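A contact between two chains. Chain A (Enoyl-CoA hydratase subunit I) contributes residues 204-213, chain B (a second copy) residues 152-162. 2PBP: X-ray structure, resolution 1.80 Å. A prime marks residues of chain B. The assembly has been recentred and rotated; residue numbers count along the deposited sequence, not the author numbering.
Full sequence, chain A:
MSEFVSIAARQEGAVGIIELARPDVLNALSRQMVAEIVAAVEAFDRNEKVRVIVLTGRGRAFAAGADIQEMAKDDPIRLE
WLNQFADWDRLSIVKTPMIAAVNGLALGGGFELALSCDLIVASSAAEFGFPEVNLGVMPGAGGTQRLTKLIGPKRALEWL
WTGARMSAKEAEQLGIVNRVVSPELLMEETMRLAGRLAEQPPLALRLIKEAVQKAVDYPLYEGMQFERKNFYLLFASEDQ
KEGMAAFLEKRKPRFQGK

Chain A, residues 204-213: ALRLIKEAVQ
Chain B 152-162: GPKRALEWLWT

Two helices from two copies of the same protein pack in a roughly antiparallel, almost wholly apolar contact, pinned at one end by a single hydrogen bond from a tryptophan indole to a backbone carbonyl. Residues 204-213 of chain A lie within a longer helix, with phi/psi mostly near -65/-42, Leu207 departing to -72/-28. In chain B, Gly152′ occupies the N-cap position at phi/psi 88/157, angles that by themselves call for glycine because a CB would jam against the preceding carbonyl oxygen; Pro153′ (-66/-34) then opens a helix that runs through Thr162′.

The axes approach to 10.0 Å, and their N-to-C directions make an angle of 148°. The register therefore descends on one chain as it climbs on the other: the CA of Leu205 lies 6.0 Å from the CA of Trp161′, the CA of Ile208 7.3 Å from the CA of Leu160′, the CA of Lys209 7.0 Å from the CA of Leu157′, and the CA of Val212 6.4 Å from the CA of Pro153′. The chain A residues follow a three-one-three spacing, which keeps them along one side of the helix, while Arg206, Leu207 and Glu210 direct CA-to-CB away from the partner.

Trp161′ has the largest covered area of any residue here. Its CA-to-CB bond points sideways, but chi1 -80° (m) and chi2 -11° bring the indole against chain A. There NE1 of Trp161′ donates to O of Leu205 at 3.0 Å, with an N-H...O angle of 139°. That same carbonyl also accepts the helical bond from N of Lys209, at 3.0 Å to O of Leu205, so the indole proton is satisfied without breaking the helix. Leu205 (chi1 m, chi2 t) also sets its CB over one face of the indole, 4.2 Å from the centroid of the Trp161′ five-membered ring and 25° off the normal, a CH-pi contact; its CD2 comes to 3.4 Å from CD1 of Trp161′. At the ring edge, CB of Lys209 sits 3.9 Å from CZ2 of Trp161′. Lys209 is extended, t at all four chi angles, so its aliphatic base lies against the contact while its end leads away and NZ is hydrogen-bonded elsewhere in the structure.

Further along, aliphatic groups meet. Ile208 (m, m) has its CA-to-CB bond directed toward chain B and places CG2 3.7 Å from CD1 of Trp161′, 3.8 Å from CB of Leu160′ and 4.0 Å from CD2 of Leu157′. Val212 (t), its CA-to-CB bond also directed toward chain B, sets CG2 3.5 Å from CD2 of Leu157′ and 3.6 Å from CD1 of Leu160′. Its CG1 rests 3.7 Å from CB of Pro153′, whose ring is C-gamma endo. Leu157′ and Leu160′ share the m, t rotamer. These groups help bury 440 Å² over both sides; the rule read here is apolar packing by aliphatic side chains and an indole, with the indole NE1 also meeting a backbone carbonyl.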

# COMPACT_ATOMS: atom_id res chain seq x y z
N ALA A 204 14.88 6.05 5.31
CA ALA A 204 14.08 5.02 4.67
C ALA A 204 12.61 5.20 5.05
O ALA A 204 11.73 5.14 4.19
CB ALA A 204 14.58 3.63 5.06
N LEU A 205 12.32 5.41 6.34
CA LEU A 205 10.93 5.59 6.75
C LEU A 205 10.32 6.84 6.10
O LEU A 205 9.17 6.83 5.67
CB LEU A 205 10.81 5.70 8.27
CG LEU A 205 11.25 4.52 9.13
CD1 LEU A 205 10.63 4.65 10.52
CD2 LEU A 205 10.83 3.21 8.49
N ARG A 206 11.12 7.89 6.02
CA ARG A 206 10.70 9.17 5.45
C ARG A 206 10.37 9.04 3.96
O ARG A 206 9.30 9.47 3.52
CB ARG A 206 11.82 10.19 5.64
CG ARG A 206 11.57 11.60 5.08
CD ARG A 206 12.89 12.36 5.12
NE ARG A 206 12.83 13.75 4.67
CZ ARG A 206 12.44 14.77 5.43
NH1 ARG A 206 12.07 14.56 6.68
NH2 ARG A 206 12.48 16.01 4.95
N LEU A 207 11.28 8.46 3.19
CA LEU A 207 11.07 8.31 1.76
C LEU A 207 10.02 7.25 1.40
O LEU A 207 9.38 7.35 0.36
CB LEU A 207 12.41 8.02 1.06
CG LEU A 207 13.20 9.29 0.70
CD1 LEU A 207 13.35 10.18 1.93
CD2 LEU A 207 14.57 8.91 0.14
N ILE A 208 9.85 6.25 2.26
CA ILE A 208 8.84 5.24 2.02
C ILE A 208 7.48 5.91 2.19
O ILE A 208 6.55 5.71 1.40
CB ILE A 208 8.94 4.06 3.03
CG1 ILE A 208 10.04 3.09 2.59
CG2 ILE A 208 7.59 3.35 3.15
CD1 ILE A 208 9.86 2.39 1.22
N LYS A 209 7.37 6.72 3.24
CA LYS A 209 6.14 7.44 3.52
C LYS A 209 5.78 8.36 2.34
O LYS A 209 4.62 8.43 1.94
CB LYS A 209 6.28 8.25 4.81
CG LYS A 209 5.09 9.14 5.12
CD LYS A 209 5.21 9.80 6.49
CE LYS A 209 4.16 10.88 6.66
NZ LYS A 209 4.15 11.44 8.04
N GLU A 210 6.78 9.05 1.79
CA GLU A 210 6.53 9.94 0.66
C GLU A 210 5.99 9.14 -0.52
O GLU A 210 5.05 9.57 -1.19
CB GLU A 210 7.80 10.65 0.21
CG GLU A 210 8.41 11.59 1.21
CD GLU A 210 9.56 12.37 0.61
OE1 GLU A 210 10.34 11.77 -0.16
OE2 GLU A 210 9.68 13.58 0.90
N ALA A 211 6.60 7.99 -0.77
CA ALA A 211 6.17 7.14 -1.88
C ALA A 211 4.74 6.66 -1.67
O ALA A 211 3.93 6.66 -2.59
CB ALA A 211 7.11 5.94 -2.01
N VAL A 212 4.42 6.26 -0.44
CA VAL A 212 3.07 5.80 -0.13
C VAL A 212 2.06 6.92 -0.33
O VAL A 212 0.94 6.68 -0.78
CB VAL A 212 2.98 5.25 1.31
CG1 VAL A 212 1.53 4.99 1.69
CG2 VAL A 212 3.79 3.97 1.42
N GLN A 213 2.45 8.15 0.01
CA GLN A 213 1.56 9.29 -0.15
C GLN A 213 1.19 9.44 -1.63
O GLN A 213 0.05 9.74 -1.97
CB GLN A 213 2.22 10.59 0.34
CG GLN A 213 2.86 10.54 1.73
CD GLN A 213 1.93 10.05 2.82
OE1 GLN A 213 1.81 8.84 3.06
NE2 GLN A 213 1.27 10.98 3.50
N GLY B 152 -4.46 0.05 1.23
CA GLY B 152 -4.53 1.35 1.88
C GLY B 152 -3.23 1.76 2.53
O GLY B 152 -2.41 0.91 2.88
N PRO B 153 -3.00 3.07 2.74
CA PRO B 153 -1.77 3.57 3.36
C PRO B 153 -1.53 3.19 4.82
O PRO B 153 -0.38 3.01 5.24
CB PRO B 153 -1.87 5.08 3.16
CG PRO B 153 -3.34 5.31 3.27
CD PRO B 153 -3.92 4.18 2.44
N LYS B 154 -2.60 3.09 5.60
CA LYS B 154 -2.48 2.74 7.02
C LYS B 154 -1.85 1.36 7.20
O LYS B 154 -0.88 1.19 7.95
CB LYS B 154 -3.86 2.78 7.70
CG LYS B 154 -4.49 4.17 7.79
CD LYS B 154 -3.86 5.00 8.91
CE LYS B 154 -4.47 6.39 9.00
NZ LYS B 154 -4.08 7.26 7.85
N ARG B 155 -2.38 0.37 6.50
CA ARG B 155 -1.84 -0.98 6.61
C ARG B 155 -0.53 -1.13 5.84
O ARG B 155 0.39 -1.80 6.30
CB ARG B 155 -2.89 -2.00 6.13
CG ARG B 155 -4.07 -2.11 7.08
CD ARG B 155 -5.11 -3.12 6.63
NE ARG B 155 -5.75 -2.71 5.39
CZ ARG B 155 -6.95 -3.11 4.99
NH1 ARG B 155 -7.65 -3.95 5.74
NH2 ARG B 155 -7.45 -2.68 3.84
N ALA B 156 -0.43 -0.47 4.69
CA ALA B 156 0.77 -0.55 3.87
C ALA B 156 2.02 -0.08 4.61
O ALA B 156 3.06 -0.73 4.56
CB ALA B 156 0.59 0.25 2.59
N LEU B 157 1.92 1.07 5.28
CA LEU B 157 3.07 1.61 5.99
C LEU B 157 3.54 0.69 7.11
O LEU B 157 4.73 0.63 7.41
CB LEU B 157 2.74 3.01 6.54
CG LEU B 157 2.72 4.10 5.47
CD1 LEU B 157 2.24 5.41 6.06
CD2 LEU B 157 4.13 4.25 4.87
N GLU B 158 2.61 -0.03 7.72
CA GLU B 158 2.96 -0.96 8.78
C GLU B 158 3.93 -2.00 8.21
O GLU B 158 5.01 -2.22 8.76
CB GLU B 158 1.69 -1.66 9.30
CG GLU B 158 1.88 -2.46 10.58
CD GLU B 158 0.64 -3.24 10.97
OE1 GLU B 158 -0.46 -2.65 10.95
OE2 GLU B 158 0.77 -4.43 11.30
N TRP B 159 3.56 -2.60 7.09
CA TRP B 159 4.41 -3.61 6.47
C TRP B 159 5.69 -3.07 5.86
O TRP B 159 6.75 -3.68 5.99
CB TRP B 159 3.62 -4.38 5.40
CG TRP B 159 2.44 -5.11 5.97
CD1 TRP B 159 1.14 -4.71 5.94
CD2 TRP B 159 2.48 -6.34 6.69
NE1 TRP B 159 0.35 -5.62 6.61
CE2 TRP B 159 1.15 -6.63 7.08
CE3 TRP B 159 3.50 -7.22 7.06
CZ2 TRP B 159 0.82 -7.77 7.82
CZ3 TRP B 159 3.17 -8.36 7.79
CH2 TRP B 159 1.84 -8.63 8.16
N LEU B 160 5.59 -1.92 5.20
CA LEU B 160 6.75 -1.31 4.55
C LEU B 160 7.78 -0.77 5.54
O LEU B 160 8.98 -0.89 5.31
CB LEU B 160 6.29 -0.19 3.61
CG LEU B 160 5.44 -0.66 2.42
CD1 LEU B 160 4.75 0.52 1.76
CD2 LEU B 160 6.34 -1.39 1.42
N TRP B 161 7.31 -0.20 6.64
CA TRP B 161 8.21 0.36 7.65
C TRP B 161 8.90 -0.69 8.54
O TRP B 161 10.03 -0.49 8.97
CB TRP B 161 7.46 1.34 8.56
CG TRP B 161 7.25 2.71 7.99
CD1 TRP B 161 7.83 3.25 6.87
CD2 TRP B 161 6.45 3.75 8.57
NE1 TRP B 161 7.44 4.57 6.73
CE2 TRP B 161 6.60 4.90 7.76
CE3 TRP B 161 5.63 3.83 9.70
CZ2 TRP B 161 5.95 6.11 8.04
CZ3 TRP B 161 4.99 5.03 9.99
CH2 TRP B 161 5.16 6.15 9.16
N THR B 162 8.21 -1.80 8.80
CA THR B 162 8.76 -2.86 9.65
C THR B 162 9.48 -3.99 8.92
O THR B 162 10.35 -4.64 9.49
CB THR B 162 7.66 -3.50 10.53
OG1 THR B 162 6.73 -4.19 9.69
CG2 THR B 162 6.93 -2.43 11.32